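Local coordinates for Thiol:disulfide interchange protein (Proteus mirabilis, PDB 4OD7), which probably catalyses disulfide formation in proteins of the periplasm, as a thioredoxin-fold dithiol oxidase of the DsbA subfamily, at residues 79-93 with 109-123. The protein carries 1 engineered substitution. Numbering follows the deposited sequence.
Sequences VAIALGVEDQVSPAL and IRTTFINAGVKAEDY
Phe113 pushes its ring into a hole formed by Val79, Ala80, Val89 and Leu93, packed closely on several sides. Val89 CG1 lies over one ring face, a CH-pi contact with 4.2 Å from CG1 to the Phe113 ring centroid. The opposite face is covered near its rim by Tyr123 CE1, from the same segment as Phe113. Val79 has CG1 anti to its backbone N (chi1 172°), which brings that methyl against both aromatic rings, beside the place where they meet, 3.7 Å from Phe113 CE1 and 3.8 Å from Tyr123 CD1. On the side of the ring across from Val79, Leu93 CD2 sits 4.0 Å from Phe113 CE2 and also meets Thr112 CG2. Thr112 OG1 is hydrogen-bonded to the backbone O of Asp108, one turn earlier in its own helix. Buried Val118 takes Leu83 CD1 on CG1 at 3.6 Å and Val85 CG2 on CG2.

Outward the contact thins. Ala116 CB approaches the backbone O of Gln88, whose side-chain amide turns away, the chain bent at chi2 (62°). Leu83 CD2 only grazes Asp122 CB at 4.5 Å, and Asp122 is exposed.

Both segments belong to the helical domain that DsbA proteins carry inserted in their thioredoxin fold, with helices 86-93 and 109-115 crossing at 130°. Since no hydrogen bond spans the segments, their association relies on apolar burial, with Phe113 at its centre and valine and leucine methyls packed on Val118 beside it.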
loop_
_atom_site.group_PDB
_atom_site.type_symbol
_atom_site.label_atom_id
_atom_site.label_comp_id
_atom_site.label_asym_id
_atom_site.label_seq_id
_atom_site.Cartn_x
_atom_site.Cartn_y
_atom_site.Cartn_z
ATOM N N VAL A 79 0.435 -3.479 -12.887
ATOM C CA VAL A 79 0.718 -2.761 -14.131
ATOM C C VAL A 79 1.380 -1.419 -13.813
ATOM O O VAL A 79 2.311 -1.003 -14.495
ATOM C CB VAL A 79 -0.556 -2.571 -14.970
ATOM C CG1 VAL A 79 -0.289 -1.645 -16.167
ATOM C CG2 VAL A 79 -1.057 -3.924 -15.446
ATOM N N ALA A 80 0.866 -0.729 -12.794
ATOM C CA ALA A 80 1.394 0.571 -12.428
ATOM C C ALA A 80 2.863 0.460 -12.033
ATOM O O ALA A 80 3.667 1.341 -12.371
ATOM C CB ALA A 80 0.590 1.161 -11.312
ATOM N N ILE A 81 3.182 -0.590 -11.270
ATOM C CA ILE A 81 4.548 -0.899 -10.850
ATOM C C ILE A 81 5.391 -1.219 -12.064
ATOM O O ILE A 81 6.496 -0.704 -12.187
ATOM C CB ILE A 81 4.610 -2.039 -9.856
ATOM C CG1 ILE A 81 3.897 -1.611 -8.557
ATOM C CG2 ILE A 81 6.061 -2.448 -9.576
ATOM C CD1 ILE A 81 3.628 -2.732 -7.652
ATOM N N ALA A 82 4.891 -2.097 -12.928
ATOM C CA ALA A 82 5.648 -2.513 -14.093
ATOM C C ALA A 82 5.980 -1.343 -15.031
ATOM O O ALA A 82 7.063 -1.328 -15.662
ATOM C CB ALA A 82 4.902 -3.622 -14.858
ATOM N N LEU A 83 5.036 -0.407 -15.179
ATOM C CA LEU A 83 5.231 0.737 -16.074
ATOM C C LEU A 83 5.906 1.866 -15.325
ATOM O O LEU A 83 6.309 2.836 -15.940
ATOM C CB LEU A 83 3.899 1.204 -16.669
ATOM C CG LEU A 83 3.250 0.137 -17.559
ATOM C CD1 LEU A 83 2.004 0.603 -18.204
ATOM C CD2 LEU A 83 4.221 -0.451 -18.586
ATOM N N GLY A 84 5.974 1.750 -13.993
ATOM C CA GLY A 84 6.597 2.744 -13.138
ATOM C C GLY A 84 5.799 4.029 -13.084
ATOM O O GLY A 84 6.369 5.109 -12.919
ATOM N N VAL A 85 4.481 3.910 -13.127
ATOM C CA VAL A 85 3.614 5.090 -13.188
ATOM C C VAL A 85 2.698 5.207 -11.971
ATOM O O VAL A 85 1.611 5.737 -12.050
ATOM C CB VAL A 85 2.802 5.072 -14.514
ATOM C CG1 VAL A 85 3.721 5.120 -15.726
ATOM C CG2 VAL A 85 1.907 3.824 -14.592
ATOM N N GLU A 86 3.157 4.651 -10.865
ATOM C CA GLU A 86 2.433 4.626 -9.603
ATOM C C GLU A 86 1.940 6.020 -9.240
ATOM O O GLU A 86 0.771 6.223 -9.011
ATOM C CB GLU A 86 3.328 4.098 -8.482
ATOM C CG GLU A 86 3.888 2.688 -8.660
ATOM C CD GLU A 86 5.301 2.702 -9.240
ATOM O OE1 GLU A 86 5.645 3.657 -9.983
ATOM O OE2 GLU A 86 6.104 1.785 -8.921
ATOM N N ASP A 87 2.827 6.999 -9.263
ATOM C CA ASP A 87 2.448 8.341 -8.847
ATOM C C ASP A 87 1.414 9.022 -9.723
ATOM O O ASP A 87 0.625 9.834 -9.253
ATOM C CB ASP A 87 3.699 9.232 -8.841
ATOM C CG ASP A 87 4.573 9.021 -7.637
ATOM O OD1 ASP A 87 4.219 8.179 -6.794
ATOM O OD2 ASP A 87 5.632 9.693 -7.555
ATOM N N GLN A 88 1.432 8.689 -10.994
ATOM C CA GLN A 88 0.512 9.236 -11.979
ATOM C C GLN A 88 -0.892 8.619 -11.916
ATOM O O GLN A 88 -1.854 9.317 -12.065
ATOM C CB GLN A 88 1.087 9.041 -13.400
ATOM C CG GLN A 88 2.255 9.957 -13.816
ATOM C CD GLN A 88 3.539 9.816 -12.983
ATOM O OE1 GLN A 88 3.982 8.709 -12.626
ATOM N NE2 GLN A 88 4.139 10.957 -12.669
ATOM N N VAL A 89 -1.009 7.307 -11.699
ATOM C CA VAL A 89 -2.310 6.641 -11.806
ATOM C C VAL A 89 -2.924 6.460 -10.437
ATOM O O VAL A 89 -4.147 6.388 -10.332
ATOM C CB VAL A 89 -2.244 5.226 -12.488
ATOM C CG1 VAL A 89 -1.468 5.266 -13.773
ATOM C CG2 VAL A 89 -1.622 4.191 -11.593
ATOM N N SER A 90 -2.078 6.379 -9.400
ATOM C CA SER A 90 -2.579 6.129 -8.055
ATOM C C SER A 90 -3.695 7.129 -7.674
ATOM O O SER A 90 -4.752 6.692 -7.245
ATOM C CB SER A 90 -1.441 6.153 -7.045
ATOM O OG SER A 90 -1.937 5.908 -5.751
ATOM N N PRO A 91 -3.483 8.459 -7.823
ATOM C CA PRO A 91 -4.589 9.353 -7.502
ATOM C C PRO A 91 -5.860 9.102 -8.323
ATOM O O PRO A 91 -6.982 9.149 -7.798
ATOM C CB PRO A 91 -3.988 10.719 -7.781
ATOM C CG PRO A 91 -2.548 10.540 -7.626
ATOM C CD PRO A 91 -2.267 9.223 -8.148
ATOM N N ALA A 92 -5.679 8.784 -9.608
ATOM C CA ALA A 92 -6.827 8.555 -10.532
ATOM C C ALA A 92 -7.610 7.270 -10.229
ATOM O O ALA A 92 -8.830 7.199 -10.438
ATOM C CB ALA A 92 -6.339 8.523 -12.027
ATOM N N LEU A 93 -6.909 6.267 -9.726
ATOM C CA LEU A 93 -7.526 5.013 -9.405
ATOM C C LEU A 93 -8.317 5.164 -8.125
ATOM O O LEU A 93 -9.421 4.681 -8.025
ATOM C CB LEU A 93 -6.471 3.945 -9.265
ATOM C CG LEU A 93 -5.787 3.504 -10.572
ATOM C CD1 LEU A 93 -4.663 2.632 -10.206
ATOM C CD2 LEU A 93 -6.690 2.799 -11.560
ATOM N N ILE A 109 -10.592 0.516 -16.018
ATOM C CA ILE A 109 -9.244 0.554 -15.467
ATOM C C ILE A 109 -8.276 0.943 -16.576
ATOM O O ILE A 109 -7.492 1.870 -16.428
ATOM C CB ILE A 109 -8.844 -0.770 -14.847
ATOM C CG1 ILE A 109 -9.881 -1.171 -13.799
ATOM C CG2 ILE A 109 -7.481 -0.635 -14.213
ATOM C CD1 ILE A 109 -9.630 -2.481 -13.104
ATOM N N ARG A 110 -8.361 0.254 -17.704
ATOM C CA ARG A 110 -7.570 0.587 -18.883
ATOM C C ARG A 110 -7.707 2.055 -19.310
ATOM O O ARG A 110 -6.695 2.743 -19.514
ATOM C CB ARG A 110 -7.964 -0.338 -20.020
ATOM C CG ARG A 110 -7.196 -0.131 -21.293
ATOM C CD ARG A 110 -7.534 -1.189 -22.275
ATOM N NE ARG A 110 -6.767 -1.039 -23.500
ATOM C CZ ARG A 110 -7.143 -0.270 -24.518
ATOM N NH1 ARG A 110 -8.237 0.471 -24.425
ATOM N NH2 ARG A 110 -6.406 -0.211 -25.620
ATOM N N THR A 111 -8.938 2.553 -19.397
ATOM C CA THR A 111 -9.172 3.959 -19.767
ATOM C C THR A 111 -8.503 4.881 -18.783
ATOM O O THR A 111 -7.979 5.891 -19.177
ATOM C CB THR A 111 -10.659 4.333 -19.822
ATOM O OG1 THR A 111 -11.298 3.579 -20.859
ATOM C CG2 THR A 111 -10.811 5.784 -20.113
ATOM N N THR A 112 -8.530 4.531 -17.499
ATOM C CA THR A 112 -7.885 5.324 -16.452
ATOM C C THR A 112 -6.372 5.491 -16.639
ATOM O O THR A 112 -5.845 6.594 -16.555
ATOM C CB THR A 112 -8.131 4.667 -15.064
ATOM O OG1 THR A 112 -9.536 4.492 -14.863
ATOM C CG2 THR A 112 -7.535 5.503 -13.919
ATOM N N PHE A 113 -5.692 4.389 -16.924
ATOM C CA PHE A 113 -4.262 4.415 -17.215
ATOM C C PHE A 113 -3.997 5.331 -18.430
ATOM O O PHE A 113 -3.131 6.200 -18.367
ATOM C CB PHE A 113 -3.744 3.018 -17.462
ATOM C CG PHE A 113 -3.387 2.275 -16.185
ATOM C CD1 PHE A 113 -2.067 2.033 -15.834
ATOM C CD2 PHE A 113 -4.364 1.865 -15.307
ATOM C CE1 PHE A 113 -1.750 1.359 -14.663
ATOM C CE2 PHE A 113 -4.030 1.161 -14.126
ATOM C CZ PHE A 113 -2.741 0.934 -13.807
ATOM N N ILE A 114 -4.766 5.153 -19.511
ATOM C CA ILE A 114 -4.586 5.951 -20.733
ATOM C C ILE A 114 -4.806 7.454 -20.480
ATOM O O ILE A 114 -4.030 8.267 -20.965
ATOM C CB ILE A 114 -5.532 5.466 -21.876
ATOM C CG1 ILE A 114 -5.151 4.043 -22.336
ATOM C CG2 ILE A 114 -5.510 6.449 -23.046
ATOM C CD1 ILE A 114 -6.177 3.369 -23.213
ATOM N N ASN A 115 -5.801 7.832 -19.678
ATOM C CA ASN A 115 -5.992 9.241 -19.335
ATOM C C ASN A 115 -4.924 9.820 -18.408
ATOM O O ASN A 115 -4.711 11.026 -18.377
ATOM C CB ASN A 115 -7.307 9.402 -18.669
ATOM C CG ASN A 115 -8.391 9.441 -19.628
ATOM O OD1 ASN A 115 -8.246 9.994 -20.710
ATOM N ND2 ASN A 115 -9.493 8.793 -19.284
ATOM N N ALA A 116 -4.230 8.942 -17.692
ATOM C CA ALA A 116 -3.060 9.314 -16.893
ATOM C C ALA A 116 -1.761 9.278 -17.728
ATOM O O ALA A 116 -0.665 9.234 -17.152
ATOM C CB ALA A 116 -2.936 8.398 -15.685
ATOM N N GLY A 117 -1.896 9.206 -19.064
ATOM C CA GLY A 117 -0.768 9.298 -19.987
ATOM C C GLY A 117 -0.050 8.033 -20.415
ATOM O O GLY A 117 0.923 8.066 -21.176
ATOM N N VAL A 118 -0.520 6.908 -19.912
ATOM C CA VAL A 118 0.024 5.629 -20.308
ATOM C C VAL A 118 -0.427 5.280 -21.753
ATOM O O VAL A 118 -1.593 5.383 -22.106
ATOM C CB VAL A 118 -0.426 4.573 -19.264
ATOM C CG1 VAL A 118 -0.013 3.185 -19.659
ATOM C CG2 VAL A 118 0.150 4.923 -17.922
ATOM N N LYS A 119 0.497 4.798 -22.562
ATOM C CA LYS A 119 0.184 4.418 -23.909
ATOM C C LYS A 119 -0.622 3.173 -23.900
ATOM O O LYS A 119 -0.309 2.263 -23.156
ATOM C CB LYS A 119 1.456 4.213 -24.742
ATOM N N ALA A 120 -1.733 3.191 -24.615
ATOM C CA ALA A 120 -2.616 2.047 -24.696
ATOM C C ALA A 120 -1.817 0.809 -25.044
ATOM O O ALA A 120 -2.004 -0.236 -24.447
ATOM C CB ALA A 120 -3.693 2.271 -25.717
ATOM N N GLU A 121 -0.868 0.935 -25.960
ATOM C CA GLU A 121 -0.166 -0.228 -26.444
ATOM C C GLU A 121 0.730 -0.798 -25.340
ATOM O O GLU A 121 0.843 -2.014 -25.229
ATOM C CB GLU A 121 0.683 0.103 -27.676
ATOM C CG GLU A 121 1.552 1.348 -27.544
ATOM C CD GLU A 121 0.948 2.632 -28.081
ATOM O OE1 GLU A 121 -0.288 2.788 -28.060
ATOM O OE2 GLU A 121 1.743 3.511 -28.486
ATOM N N ASP A 122 1.317 0.043 -24.488
ATOM C CA ASP A 122 2.141 -0.467 -23.384
ATOM C C ASP A 122 1.301 -1.190 -22.321
ATOM O O ASP A 122 1.661 -2.261 -21.799
ATOM C CB ASP A 122 2.853 0.666 -22.688
ATOM C CG ASP A 122 3.989 1.203 -23.471
ATOM O OD1 ASP A 122 4.210 0.768 -24.615
ATOM O OD2 ASP A 122 4.625 2.122 -22.932
ATOM N N TYR A 123 0.153 -0.593 -22.021
ATOM C CA TYR A 123 -0.764 -1.175 -21.093
ATOM C C TYR A 123 -1.150 -2.530 -21.616
ATOM O O TYR A 123 -1.148 -3.470 -20.870
ATOM C CB TYR A 123 -1.992 -0.279 -20.891
ATOM C CG TYR A 123 -2.967 -0.795 -19.848
ATOM C CD1 TYR A 123 -2.912 -0.357 -18.525
ATOM C CD2 TYR A 123 -3.932 -1.726 -20.178
ATOM C CE1 TYR A 123 -3.822 -0.831 -17.567
ATOM C CE2 TYR A 123 -4.828 -2.217 -19.224
ATOM C CZ TYR A 123 -4.771 -1.769 -17.920
ATOM O OH TYR A 123 -5.672 -2.239 -16.983
#